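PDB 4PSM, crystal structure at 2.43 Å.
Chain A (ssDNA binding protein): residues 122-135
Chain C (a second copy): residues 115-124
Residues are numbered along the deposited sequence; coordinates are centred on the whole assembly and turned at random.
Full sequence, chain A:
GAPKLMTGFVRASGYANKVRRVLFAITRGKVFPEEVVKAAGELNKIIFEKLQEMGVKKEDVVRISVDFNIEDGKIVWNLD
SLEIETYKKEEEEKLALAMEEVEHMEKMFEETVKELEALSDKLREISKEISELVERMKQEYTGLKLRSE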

# COMPACT_ATOMS: atom_id res chain seq x y z
N LYS A 122 -9.20 2.14 -1.57
CA LYS A 122 -8.24 3.12 -2.04
C LYS A 122 -6.90 2.42 -2.24
O LYS A 122 -6.25 2.57 -3.28
CB LYS A 122 -8.10 4.26 -1.03
CG LYS A 122 -9.23 5.28 -1.04
CD LYS A 122 -8.92 6.46 -0.12
CE LYS A 122 -10.03 7.51 -0.15
NZ LYS A 122 -9.75 8.65 0.78
N LEU A 123 -6.50 1.64 -1.24
CA LEU A 123 -5.23 0.94 -1.29
C LEU A 123 -5.16 0.02 -2.49
O LEU A 123 -4.14 -0.03 -3.17
CB LEU A 123 -5.00 0.14 -0.00
CG LEU A 123 -3.84 -0.86 -0.03
CD1 LEU A 123 -2.53 -0.16 -0.38
CD2 LEU A 123 -3.71 -1.60 1.29
N ARG A 124 -6.24 -0.71 -2.76
CA ARG A 124 -6.22 -1.66 -3.85
C ARG A 124 -6.03 -0.90 -5.15
O ARG A 124 -5.28 -1.32 -6.02
CB ARG A 124 -7.51 -2.49 -3.89
CG ARG A 124 -7.45 -3.66 -4.87
CD ARG A 124 -8.77 -4.44 -4.92
NE ARG A 124 -8.75 -5.45 -5.98
CZ ARG A 124 -8.49 -6.74 -5.79
NH1 ARG A 124 -8.24 -7.20 -4.57
NH2 ARG A 124 -8.49 -7.58 -6.81
N GLU A 125 -6.72 0.23 -5.25
CA GLU A 125 -6.71 1.04 -6.45
C GLU A 125 -5.29 1.56 -6.69
O GLU A 125 -4.74 1.38 -7.77
CB GLU A 125 -7.69 2.20 -6.29
CG GLU A 125 -7.99 2.97 -7.57
CD GLU A 125 -9.04 4.05 -7.37
OE1 GLU A 125 -8.94 4.80 -6.37
OE2 GLU A 125 -9.96 4.15 -8.20
N ILE A 126 -4.71 2.18 -5.67
CA ILE A 126 -3.35 2.69 -5.75
C ILE A 126 -2.35 1.60 -6.11
O ILE A 126 -1.43 1.82 -6.90
CB ILE A 126 -2.94 3.34 -4.43
CG1 ILE A 126 -3.38 4.80 -4.40
CG2 ILE A 126 -1.44 3.25 -4.22
CD1 ILE A 126 -3.06 5.49 -3.10
N SER A 127 -2.54 0.43 -5.53
CA SER A 127 -1.62 -0.68 -5.75
C SER A 127 -1.68 -1.11 -7.21
O SER A 127 -0.66 -1.42 -7.82
CB SER A 127 -1.97 -1.85 -4.83
OG SER A 127 -1.09 -2.95 -5.01
N LYS A 128 -2.88 -1.12 -7.76
CA LYS A 128 -3.08 -1.49 -9.15
C LYS A 128 -2.42 -0.47 -10.06
O LYS A 128 -1.75 -0.82 -11.03
CB LYS A 128 -4.57 -1.65 -9.48
CG LYS A 128 -5.16 -2.98 -8.99
CD LYS A 128 -6.66 -3.07 -9.23
CE LYS A 128 -7.20 -4.43 -8.80
NZ LYS A 128 -8.68 -4.55 -8.98
N GLU A 129 -2.60 0.81 -9.74
CA GLU A 129 -2.01 1.89 -10.51
C GLU A 129 -0.50 1.76 -10.52
O GLU A 129 0.15 1.88 -11.56
CB GLU A 129 -2.41 3.25 -9.94
CG GLU A 129 -3.73 3.78 -10.48
CD GLU A 129 -4.16 5.07 -9.81
OE1 GLU A 129 -4.47 5.03 -8.60
OE2 GLU A 129 -4.19 6.11 -10.49
N ILE A 130 0.07 1.52 -9.35
CA ILE A 130 1.50 1.36 -9.22
C ILE A 130 2.01 0.21 -10.08
O ILE A 130 3.01 0.35 -10.79
CB ILE A 130 1.92 1.20 -7.75
CG1 ILE A 130 1.86 2.56 -7.05
CG2 ILE A 130 3.32 0.63 -7.64
CD1 ILE A 130 1.98 2.48 -5.55
N SER A 131 1.30 -0.92 -10.04
CA SER A 131 1.67 -2.09 -10.83
C SER A 131 1.62 -1.79 -12.31
O SER A 131 2.45 -2.28 -13.09
CB SER A 131 0.76 -3.27 -10.50
OG SER A 131 1.06 -3.79 -9.21
N GLU A 132 0.64 -0.98 -12.71
CA GLU A 132 0.46 -0.60 -14.11
C GLU A 132 1.61 0.28 -14.56
O GLU A 132 2.24 0.04 -15.58
CB GLU A 132 -0.85 0.16 -14.28
CG GLU A 132 -1.63 -0.17 -15.54
CD GLU A 132 -2.91 -0.92 -15.24
OE1 GLU A 132 -3.13 -1.27 -14.05
OE2 GLU A 132 -3.70 -1.16 -16.17
N LEU A 133 1.88 1.31 -13.76
CA LEU A 133 2.94 2.25 -14.05
C LEU A 133 4.29 1.56 -14.13
O LEU A 133 5.07 1.78 -15.07
CB LEU A 133 2.97 3.34 -12.98
CG LEU A 133 3.98 4.47 -13.16
CD1 LEU A 133 4.07 4.89 -14.62
CD2 LEU A 133 3.61 5.66 -12.27
N VAL A 134 4.57 0.72 -13.14
CA VAL A 134 5.82 -0.02 -13.13
C VAL A 134 6.00 -0.83 -14.41
O VAL A 134 7.06 -0.77 -15.04
CB VAL A 134 5.90 -0.93 -11.90
CG1 VAL A 134 7.06 -1.92 -12.03
CG2 VAL A 134 6.05 -0.09 -10.65
N GLU A 135 4.97 -1.57 -14.80
CA GLU A 135 5.05 -2.39 -16.00
C GLU A 135 5.29 -1.51 -17.22
O GLU A 135 6.02 -1.88 -18.13
CB GLU A 135 3.79 -3.23 -16.19
CG GLU A 135 3.87 -4.15 -17.41
CD GLU A 135 4.90 -5.27 -17.25
OE1 GLU A 135 5.50 -5.38 -16.16
OE2 GLU A 135 5.09 -6.04 -18.21
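Chain C, residues 115-124: ELEALSDKLR

Chain C residues 115-124 form one stretch of α-helix lying across the helix of chain A residues 122-135; both helices extend beyond these limits at either end. The two run roughly antiparallel, their N-to-C directions 153° apart (signed crossing angle -153°), and their axes approach to 9.3 Å. The register runs in opposite senses along the two chains: CA of Arg124(C) lies 5.6 Å from CA of Ser127(A), CA of Ser120(C) 5.9 Å from CA of Ser131(A), and CA of Glu117(C) 6.3 Å from CA of Val134(A). Together the stretches bury 530 Å², most heavily at Arg124(C), Leu123(C) and Val134(A).

Arg124(C) leaves its helix sideways with chi1 to chi3 all t, an extended chain that passes Ser131(A) and Lys128(A). Its CD is 4.1 Å from OG of Ser131(A), and its NH1 4.0 Å from CG of Lys128(A); CB of Ser131(A) lies at the edge of the guanidinium, near its plane. These are packing contacts, and no direct hydrogen bond joins the two stretches. The backbones come close here: OG of Ser127(A) sits 3.2 Å from CA of Arg124(C).

Leu123(C), chi1 t and chi2 p, points toward chain A and fills the apolar side of the contact. Its CD2 packs 3.6 Å from CD1 of Ile130(A), its CG lies 3.5 Å from OG of Ser127(A), and its CD1 meets CD1 of the equivalent Leu123(A) at 4.1 Å.

Val134(A) anchors the other end. Its CG2 lies 3.9 Å from CD1 of Leu116(C) and 4.1 Å from CB of Ser120(C), while CG1 reaches CA of Glu117(C) at 3.8 Å. Beyond it, like charges face each other, with OE1 of Glu135(A) 4.4 Å from OE2 of Glu117(C); both atoms are hydrogen-bonded elsewhere in the structure.

Ser120(C) occupies the middle, its CB 3.7 Å from CG2 of Ile130(A). In the p rotamer its OG donates to O of Glu117(C) at 2.8 Å, a bond back to its own helix. Water supplies the polar links across the gap. Water 1 donates to O of Ser127(A) at 2.9 Å and to O of Ser120(C) at 2.7 Å, and also bonds OG of Ser127(A) at 2.9 Å. Water 2 bonds OG of Ser131(A) at 2.7 Å and donates to OG of Ser120(C) at 2.6 Å and OD1 of Asp121(C) at 2.7 Å, thereby tying in an aspartate whose CA-to-CB bond points away from chain A.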

# COMPACT_ATOMS: atom_id res chain seq x y z
N GLU C 115 14.04 -3.49 -8.62
CA GLU C 115 13.82 -3.24 -7.21
C GLU C 115 12.41 -2.70 -7.00
O GLU C 115 11.68 -3.15 -6.11
CB GLU C 115 14.86 -2.23 -6.69
CG GLU C 115 15.01 -2.16 -5.18
CD GLU C 115 16.14 -1.23 -4.76
OE1 GLU C 115 16.35 -0.20 -5.45
OE2 GLU C 115 16.82 -1.52 -3.76
N LEU C 116 12.02 -1.75 -7.84
CA LEU C 116 10.70 -1.16 -7.82
C LEU C 116 9.61 -2.20 -8.07
O LEU C 116 8.59 -2.24 -7.39
CB LEU C 116 10.59 -0.12 -8.92
CG LEU C 116 9.85 1.19 -8.63
CD1 LEU C 116 9.28 1.89 -9.84
CD2 LEU C 116 8.99 1.26 -7.38
N GLU C 117 9.82 -3.03 -9.08
CA GLU C 117 8.86 -4.06 -9.44
C GLU C 117 8.63 -5.03 -8.29
O GLU C 117 7.50 -5.44 -8.03
CB GLU C 117 9.34 -4.83 -10.67
CG GLU C 117 8.37 -5.91 -11.12
CD GLU C 117 8.93 -6.78 -12.22
OE1 GLU C 117 10.12 -7.15 -12.15
OE2 GLU C 117 8.17 -7.11 -13.16
N ALA C 118 9.71 -5.38 -7.59
CA ALA C 118 9.61 -6.31 -6.47
C ALA C 118 8.75 -5.68 -5.40
O ALA C 118 7.86 -6.32 -4.84
CB ALA C 118 10.98 -6.63 -5.92
N LEU C 119 9.01 -4.41 -5.11
CA LEU C 119 8.24 -3.68 -4.12
C LEU C 119 6.77 -3.64 -4.50
O LEU C 119 5.91 -3.86 -3.65
CB LEU C 119 8.78 -2.26 -3.94
CG LEU C 119 10.13 -2.23 -3.22
CD1 LEU C 119 10.80 -0.84 -3.07
CD2 LEU C 119 10.16 -3.07 -1.94
N SER C 120 6.48 -3.36 -5.77
CA SER C 120 5.09 -3.22 -6.20
C SER C 120 4.39 -4.56 -6.13
O SER C 120 3.19 -4.63 -5.85
CB SER C 120 4.99 -2.65 -7.62
OG SER C 120 5.42 -3.60 -8.57
N ASP C 121 5.15 -5.63 -6.37
CA ASP C 121 4.61 -6.98 -6.30
C ASP C 121 4.22 -7.30 -4.86
O ASP C 121 3.10 -7.72 -4.59
CB ASP C 121 5.61 -8.02 -6.83
CG ASP C 121 5.72 -8.02 -8.35
OD1 ASP C 121 4.91 -7.34 -9.02
OD2 ASP C 121 6.62 -8.71 -8.89
N LYS C 122 5.16 -7.08 -3.94
CA LYS C 122 4.88 -7.24 -2.52
C LYS C 122 3.65 -6.42 -2.17
O LYS C 122 2.73 -6.92 -1.52
CB LYS C 122 6.08 -6.77 -1.69
CG LYS C 122 7.23 -7.76 -1.62
CD LYS C 122 8.31 -7.27 -0.66
CE LYS C 122 9.48 -8.26 -0.57
NZ LYS C 122 10.54 -7.79 0.37
N LEU C 123 3.63 -5.17 -2.61
CA LEU C 123 2.52 -4.28 -2.35
C LEU C 123 1.20 -4.85 -2.86
O LEU C 123 0.18 -4.75 -2.19
CB LEU C 123 2.76 -2.91 -2.99
CG LEU C 123 1.55 -1.96 -3.02
CD1 LEU C 123 1.00 -1.74 -1.60
CD2 LEU C 123 1.91 -0.64 -3.67
N ARG C 124 1.21 -5.42 -4.06
CA ARG C 124 -0.02 -5.93 -4.64
C ARG C 124 -0.52 -7.08 -3.78
O ARG C 124 -1.71 -7.18 -3.48
CB ARG C 124 0.17 -6.40 -6.08
CG ARG C 124 -1.13 -6.73 -6.81
CD ARG C 124 -0.89 -7.24 -8.23
NE ARG C 124 -2.13 -7.71 -8.85
CZ ARG C 124 -2.87 -6.99 -9.69
NH1 ARG C 124 -2.50 -5.76 -10.03
NH2 ARG C 124 -3.98 -7.50 -10.20
O HOH W 1 1.49 -2.63 -6.25
O HOH W 2 3.46 -5.08 -9.56